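Local coordinates for FAA hydrolase family protein (Pseudomonas aeruginosa, PDB 6J5Y) that probably hydrolyses fumarylpyruvate as a manganese-dependent member of the fumarylacetoacetate hydrolase superfamily, and binds pyruvate on the metal, at residues V62-T67 with I142-P147; Y79-E84 with I159-D164; Y108-D113 with G218-L223. All coordinates share one frame; numbering follows the deposited sequence.

Contact 1 (V62-T67 with I142-P147); sequences VAAGST and IGPLYP
With CG1 anti to its backbone N (chi1 -176°), Val62 leaves CG2 beside that N, where CB and CG2 both border Ile142 O, at 3.7 and 3.8 Å. The bond from Val62 N to the same Ile142 O is short, 2.7 Å, but bent at the hydrogen (146°), and it meets the oxygen almost head-on (164°). The carbonyl of Val62 then meets the next two residues of 142-147: Gly143 CA offers a C-H to Val62 O at 3.6 Å, and Pro144 presents the CD corner of its ring to Val62 O at 3.2 Å. Farther along, Ala64 CB touches Pro144 CG at 4.2 Å, where the loop swings off through a type II turn from Ala63 to Ser66. Gly65 fills the third position of that turn with positive phi, and Ser66 N closes it onto Ala63 O.

Ile142 also has a backbone bond to Val60, so it bridges two alternate residues as parallel strands do; the contact prolongs the pairing of strands 59-61 and 140-147. Leu226 of strand 225-231 packs on Val62, Thr13 of strand 11-13 on Pro144, and Ala109 of strand 105-116 on Ile142.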
# COMPACT_ATOMS: atom_id res chain seq x y z
N VAL A 62 7.38 -9.92 -1.01
CA VAL A 62 8.47 -10.06 -2.02
C VAL A 62 9.80 -9.93 -1.25
O VAL A 62 10.00 -8.87 -0.63
CB VAL A 62 8.35 -9.00 -3.12
CG1 VAL A 62 9.41 -9.20 -4.19
CG2 VAL A 62 6.94 -8.95 -3.74
N ALA A 63 10.64 -10.96 -1.25
CA ALA A 63 11.93 -10.93 -0.53
C ALA A 63 12.84 -9.90 -1.21
O ALA A 63 12.71 -9.72 -2.43
CB ALA A 63 12.56 -12.31 -0.53
N ALA A 64 13.74 -9.27 -0.45
CA ALA A 64 14.80 -8.39 -0.99
C ALA A 64 15.69 -9.23 -1.92
O ALA A 64 16.10 -10.33 -1.50
CB ALA A 64 15.59 -7.76 0.13
N GLY A 65 15.94 -8.75 -3.13
CA GLY A 65 16.79 -9.46 -4.12
C GLY A 65 15.99 -10.42 -4.99
O GLY A 65 16.60 -11.09 -5.86
N SER A 66 14.67 -10.47 -4.80
CA SER A 66 13.74 -11.34 -5.56
C SER A 66 12.85 -10.46 -6.43
O SER A 66 12.72 -9.25 -6.11
CB SER A 66 12.91 -12.18 -4.62
OG SER A 66 13.62 -13.34 -4.22
N THR A 67 12.25 -11.04 -7.46
CA THR A 67 11.27 -10.36 -8.35
C THR A 67 9.97 -11.17 -8.32
O THR A 67 10.02 -12.39 -8.52
CB THR A 67 11.85 -10.15 -9.75
OG1 THR A 67 12.96 -9.26 -9.61
CG2 THR A 67 10.85 -9.60 -10.73
N ILE A 142 4.30 -6.33 -1.55
CA ILE A 142 4.97 -5.59 -0.44
C ILE A 142 6.35 -6.19 -0.17
O ILE A 142 6.49 -7.42 -0.30
CB ILE A 142 4.07 -5.62 0.80
CG1 ILE A 142 4.57 -4.68 1.89
CG2 ILE A 142 3.91 -7.05 1.32
CD1 ILE A 142 3.62 -4.56 3.06
N GLY A 143 7.31 -5.34 0.19
CA GLY A 143 8.68 -5.76 0.54
C GLY A 143 8.77 -6.23 1.99
O GLY A 143 7.77 -6.21 2.71
N PRO A 144 9.98 -6.61 2.44
CA PRO A 144 10.24 -6.86 3.86
C PRO A 144 9.83 -5.71 4.78
O PRO A 144 9.86 -4.55 4.39
CB PRO A 144 11.75 -7.13 3.94
CG PRO A 144 12.31 -6.74 2.59
CD PRO A 144 11.17 -6.84 1.61
N LEU A 145 9.42 -6.06 5.98
CA LEU A 145 8.96 -5.08 6.99
C LEU A 145 10.17 -4.58 7.79
O LEU A 145 10.85 -5.41 8.39
CB LEU A 145 7.91 -5.74 7.89
CG LEU A 145 7.18 -4.80 8.84
CD1 LEU A 145 6.52 -3.65 8.09
CD2 LEU A 145 6.16 -5.57 9.64
N TYR A 146 10.41 -3.27 7.80
CA TYR A 146 11.52 -2.68 8.60
C TYR A 146 10.99 -2.21 9.95
O TYR A 146 10.15 -1.32 10.01
CB TYR A 146 12.19 -1.53 7.84
CG TYR A 146 13.07 -1.99 6.70
CD1 TYR A 146 12.52 -2.54 5.56
CD2 TYR A 146 14.45 -1.86 6.76
CE1 TYR A 146 13.31 -2.96 4.51
CE2 TYR A 146 15.26 -2.27 5.71
CZ TYR A 146 14.68 -2.84 4.59
OH TYR A 146 15.47 -3.26 3.57
N PRO A 147 11.46 -2.78 11.09
CA PRO A 147 11.03 -2.31 12.41
C PRO A 147 11.39 -0.84 12.67
O PRO A 147 12.52 -0.43 12.37
CB PRO A 147 11.77 -3.19 13.41
CG PRO A 147 12.24 -4.39 12.61
CD PRO A 147 12.37 -3.94 11.18

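Contact 2 (Y79-E84 with I159-D164); sequences YHYEIE and ISLQVD. With MN (manganese (II) ion), chain C; PYR (pyruvic acid), chain B.
Glu84 OE1 is gripped by water 1, which donates to it at 2.8 Å, and by the backbone N of Gly202, while the Glu84 backbone rests on Ile159 CD1. Segments 79-84 and 159-164 face each other from two sheets of the beta-sandwich roll of this family, touching parts 166° apart; the layers meet through apolar side chains, which also rest on backbone atoms such as Ser160 O. Alternation along the first strand divides the work: the CB atoms of Tyr81 and Ile83 point toward 159-164, those of Glu82 and Glu84 away, and the glutamate carboxylates bind the manganese. Glu82 OE1 binds the metal at 2.2 Å and Glu84 OE2 at 2.0 Å; Asp113, water 1 and the pyruvate, chelating through O and O3, complete six donor atoms. The other Glu82 oxygen, OE2, forms a salt bridge with Arg117, which should help fix the carboxylate's rotation.

On the inner side the Ile83 side chain lies alongside those of Ile159 and Leu161, antiparallel to them, its CG2 3.7 Å from Ile159 CG1. Tyr81, with CG between the backbone N and the carbonyl carbon (chi1 58°), takes Leu161 CD2 over one ring face in a CH-pi contact, 4.0 Å from the centroid, and Leu161 CD1 packs tightly on Tyr81 CD1 at 3.3 Å. The Tyr81 hydroxyl is bonded to Gly206 O, and Val163 CG2 reaches Tyr81 CE2 obliquely at 4.0 Å.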
# COMPACT_ATOMS: atom_id res chain seq x y z
N TYR A 79 -4.34 -1.57 -16.15
CA TYR A 79 -3.80 -2.16 -14.90
C TYR A 79 -2.69 -1.22 -14.42
O TYR A 79 -1.62 -1.20 -15.07
CB TYR A 79 -3.39 -3.60 -15.16
CG TYR A 79 -2.69 -4.35 -14.04
CD1 TYR A 79 -3.25 -4.43 -12.77
CD2 TYR A 79 -1.51 -5.03 -14.27
CE1 TYR A 79 -2.61 -5.13 -11.76
CE2 TYR A 79 -0.88 -5.76 -13.28
CZ TYR A 79 -1.44 -5.82 -12.02
OH TYR A 79 -0.81 -6.50 -11.02
N HIS A 80 -2.94 -0.51 -13.31
CA HIS A 80 -2.06 0.56 -12.77
C HIS A 80 -1.20 0.10 -11.60
O HIS A 80 -1.70 -0.59 -10.68
CB HIS A 80 -2.86 1.80 -12.38
CG HIS A 80 -3.23 2.65 -13.55
ND1 HIS A 80 -3.23 4.03 -13.48
CD2 HIS A 80 -3.56 2.33 -14.81
CE1 HIS A 80 -3.60 4.53 -14.65
NE2 HIS A 80 -3.78 3.51 -15.49
N TYR A 81 0.06 0.51 -11.64
CA TYR A 81 0.99 0.50 -10.49
C TYR A 81 0.67 1.74 -9.65
O TYR A 81 0.16 2.73 -10.22
CB TYR A 81 2.45 0.53 -10.93
CG TYR A 81 2.79 1.72 -11.78
CD1 TYR A 81 3.05 2.96 -11.21
CD2 TYR A 81 2.77 1.64 -13.16
CE1 TYR A 81 3.31 4.07 -11.99
CE2 TYR A 81 3.08 2.74 -13.95
CZ TYR A 81 3.35 3.96 -13.37
OH TYR A 81 3.62 5.05 -14.14
N GLU A 82 0.92 1.65 -8.34
CA GLU A 82 0.92 2.79 -7.39
C GLU A 82 1.91 2.49 -6.26
O GLU A 82 1.56 1.61 -5.43
CB GLU A 82 -0.46 2.95 -6.73
CG GLU A 82 -1.61 3.28 -7.67
CD GLU A 82 -2.90 3.66 -6.95
OE1 GLU A 82 -2.93 3.60 -5.72
OE2 GLU A 82 -3.89 3.98 -7.62
N ILE A 83 3.08 3.17 -6.19
CA ILE A 83 4.06 2.92 -5.09
C ILE A 83 3.55 3.60 -3.82
O ILE A 83 2.96 4.70 -3.93
CB ILE A 83 5.49 3.37 -5.48
CG1 ILE A 83 6.55 2.72 -4.60
CG2 ILE A 83 5.63 4.88 -5.49
CD1 ILE A 83 6.58 1.21 -4.70
N GLU A 84 3.72 2.97 -2.65
CA GLU A 84 3.15 3.51 -1.38
C GLU A 84 4.04 3.09 -0.20
O GLU A 84 4.53 1.93 -0.21
CB GLU A 84 1.71 3.03 -1.17
CG GLU A 84 0.80 3.18 -2.37
CD GLU A 84 -0.69 3.35 -2.09
OE1 GLU A 84 -1.10 3.34 -0.89
OE2 GLU A 84 -1.43 3.53 -3.08
N ILE A 159 10.46 8.49 -2.22
CA ILE A 159 9.60 7.37 -2.68
C ILE A 159 9.57 7.44 -4.20
O ILE A 159 9.30 8.54 -4.79
CB ILE A 159 8.20 7.44 -2.04
CG1 ILE A 159 7.28 6.30 -2.52
CG2 ILE A 159 7.58 8.82 -2.24
CD1 ILE A 159 6.09 6.07 -1.62
N SER A 160 9.86 6.32 -4.85
CA SER A 160 10.11 6.28 -6.31
C SER A 160 9.62 4.95 -6.89
O SER A 160 9.68 3.90 -6.18
CB SER A 160 11.56 6.49 -6.57
OG SER A 160 12.28 5.32 -6.18
N LEU A 161 9.16 5.00 -8.13
CA LEU A 161 8.75 3.81 -8.90
C LEU A 161 9.31 3.96 -10.31
O LEU A 161 9.04 5.02 -10.95
CB LEU A 161 7.23 3.68 -8.96
CG LEU A 161 6.73 2.36 -9.55
CD1 LEU A 161 5.36 2.04 -9.02
CD2 LEU A 161 6.69 2.40 -11.06
N GLN A 162 10.05 2.97 -10.76
CA GLN A 162 10.52 2.96 -12.16
C GLN A 162 9.90 1.75 -12.85
O GLN A 162 9.62 0.72 -12.19
CB GLN A 162 12.04 3.06 -12.23
CG GLN A 162 12.78 1.93 -11.53
CD GLN A 162 14.22 1.89 -11.97
OE1 GLN A 162 14.65 0.96 -12.66
NE2 GLN A 162 14.96 2.92 -11.60
N VAL A 163 9.60 1.93 -14.14
CA VAL A 163 9.14 0.82 -15.01
C VAL A 163 10.15 0.71 -16.14
O VAL A 163 10.34 1.72 -16.87
CB VAL A 163 7.71 1.04 -15.53
CG1 VAL A 163 7.32 -0.04 -16.52
CG2 VAL A 163 6.70 1.10 -14.38
N ASP A 164 10.77 -0.47 -16.27
CA ASP A 164 11.73 -0.78 -17.36
C ASP A 164 12.80 0.30 -17.39
O ASP A 164 13.12 0.76 -18.49
CB ASP A 164 10.99 -0.90 -18.69
CG ASP A 164 10.08 -2.11 -18.78
OD1 ASP A 164 10.34 -3.10 -18.06
OD2 ASP A 164 9.14 -2.07 -19.58
MN MN C . -3.32 3.69 -3.59
C PYR B . -4.40 6.40 -4.06
O PYR B . -3.39 5.83 -3.61
OXT PYR B . -4.46 7.65 -4.19
CA PYR B . -5.44 5.64 -4.32
O3 PYR B . -5.34 4.43 -4.06
CB PYR B . -6.75 6.12 -4.87
O HOH W 1 -3.82 3.62 -1.49

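Contact 3 (Y108-D113 with G218-L223); sequences YAVGLD and GAIDGL. With MN (manganese (II) ion), chain C.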
# COMPACT_ATOMS: atom_id res chain seq x y z
N TYR A 108 7.61 -0.43 8.87
CA TYR A 108 7.34 0.20 7.55
C TYR A 108 7.86 -0.71 6.44
O TYR A 108 8.78 -1.53 6.68
CB TYR A 108 7.97 1.60 7.49
CG TYR A 108 7.50 2.58 8.53
CD1 TYR A 108 8.06 2.59 9.80
CD2 TYR A 108 6.51 3.52 8.25
CE1 TYR A 108 7.65 3.49 10.77
CE2 TYR A 108 6.08 4.41 9.23
CZ TYR A 108 6.66 4.41 10.49
OH TYR A 108 6.23 5.26 11.49
N ALA A 109 7.22 -0.68 5.27
CA ALA A 109 7.65 -1.46 4.08
C ALA A 109 7.27 -0.69 2.81
O ALA A 109 6.46 0.24 2.89
CB ALA A 109 7.04 -2.83 4.14
N VAL A 110 7.88 -1.04 1.69
CA VAL A 110 7.50 -0.55 0.34
C VAL A 110 6.32 -1.39 -0.16
O VAL A 110 6.43 -2.61 -0.09
CB VAL A 110 8.68 -0.67 -0.64
CG1 VAL A 110 8.35 -0.01 -1.97
CG2 VAL A 110 9.96 -0.11 -0.03
N GLY A 111 5.26 -0.76 -0.66
CA GLY A 111 4.10 -1.48 -1.20
C GLY A 111 3.67 -0.96 -2.55
O GLY A 111 4.00 0.18 -2.89
N LEU A 112 2.91 -1.78 -3.27
CA LEU A 112 2.23 -1.43 -4.53
C LEU A 112 0.73 -1.65 -4.35
O LEU A 112 0.30 -2.78 -4.03
CB LEU A 112 2.78 -2.30 -5.66
CG LEU A 112 4.08 -1.84 -6.30
CD1 LEU A 112 4.69 -2.97 -7.11
CD2 LEU A 112 3.83 -0.62 -7.19
N ASP A 113 -0.04 -0.60 -4.58
CA ASP A 113 -1.51 -0.68 -4.60
C ASP A 113 -1.90 -0.93 -6.05
O ASP A 113 -2.30 0.04 -6.76
CB ASP A 113 -2.11 0.57 -3.94
CG ASP A 113 -3.62 0.61 -4.05
OD1 ASP A 113 -4.21 -0.45 -4.38
OD2 ASP A 113 -4.19 1.71 -3.84
N GLY A 218 10.13 -0.30 -7.17
CA GLY A 218 9.83 0.74 -6.19
C GLY A 218 10.91 0.78 -5.14
O GLY A 218 11.57 -0.22 -4.93
N ALA A 219 11.08 1.93 -4.52
CA ALA A 219 12.02 2.08 -3.40
C ALA A 219 11.53 3.19 -2.48
O ALA A 219 10.90 4.15 -2.96
CB ALA A 219 13.40 2.29 -3.93
N ILE A 220 11.79 3.03 -1.20
CA ILE A 220 11.71 4.15 -0.22
C ILE A 220 13.01 4.17 0.57
O ILE A 220 13.42 3.09 1.03
CB ILE A 220 10.46 4.02 0.66
CG1 ILE A 220 9.20 3.92 -0.23
CG2 ILE A 220 10.42 5.15 1.67
CD1 ILE A 220 7.92 3.56 0.48
N ASP A 221 13.56 5.37 0.77
CA ASP A 221 14.79 5.59 1.59
C ASP A 221 14.71 4.81 2.90
O ASP A 221 13.71 4.98 3.66
CB ASP A 221 15.04 7.06 1.91
CG ASP A 221 15.38 7.90 0.69
OD1 ASP A 221 15.82 7.34 -0.31
OD2 ASP A 221 15.21 9.12 0.77
N GLY A 222 15.75 4.04 3.21
CA GLY A 222 15.83 3.24 4.45
C GLY A 222 15.03 1.96 4.36
O GLY A 222 15.25 1.12 5.19
N LEU A 223 14.17 1.77 3.34
CA LEU A 223 13.19 0.65 3.28
C LEU A 223 13.48 -0.28 2.10
O LEU A 223 12.65 -1.15 1.80
CB LEU A 223 11.77 1.22 3.21
CG LEU A 223 11.36 2.10 4.39
CD1 LEU A 223 9.89 2.43 4.31
CD2 LEU A 223 11.67 1.43 5.72
MN MN C . -3.32 3.69 -3.59
O HOH W 2 9.80 -2.99 2.08
O HOH W 1 -3.82 3.62 -1.49
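Tyr108 meets Leu223 through CB, 3.8 Å from Leu223 CD1, rather than through its ring: CG is anti to the carbonyl carbon (chi1 -59°), the ring leads away from 218-223, and neither its faces nor its edges touch that segment. The phenol oxygen is hydrogen-bonded to His153 ND1. The other flat side-chain group, the carboxylate of Asp113, likewise stands clear of 218-223 and binds the manganese through OD2 at 2.2 Å.

Between these two ends Val110 carries the contact. Strands 108-112 and 218-220 belong to different sheets, run 154° apart and approach to 7.1 Å between axes, a face-to-face packing of the two layers of the sandwich. Val110 CG1 lies against the backbone of Gly218, which has no side chain to intervene, and of Ala219, while CG2 meets Ile220 CG1 at 4.1 Å and Leu223 CB at 3.9 Å. A type II turn from Ile220 to Leu223, with Gly222 at its third position, folds the chain back and puts Leu223 O 3.4 Å from Val110 CG2. Leu226 of strand 225-231 and Ile83 of strand 79-89 also pack on Val110.

Water 2 gives Val110 N an acceptor at 2.8 Å and donates weakly to Leu223 O, a solvent-mediated link between the segments. Thus one strand serves both chemistries: its apolar residues join the sheets, and just past 108-112, where strand 105-116 is interrupted, Asp113, held also by Lys54 at OD1 and Lys134 at OD2, gives the metal its third carboxylate.

Strand 105-116 ties the three contacts together, pairing antiparallel with strand 140-147 of contact 1 on one side and strand 79-89 of contact 2 on the other. Gly143 N reaches Val110 O and Glu84 N reaches Gly111 O, both probable hydrogen bonds. Contact 3 accordingly lies about 9 Å from contact 1 and 10 Å from contact 2, centre to centre, whereas contacts 1 and 2 are about 15 Å apart and do not touch. The second sheet supplies neighbouring strands 158-163 and 215-220 to contacts 2 and 3. All three first segments precede all three second segments, so the pairs interlock along the chain, and contacts 2 and 3 together supply the three protein carboxylates of the manganese site.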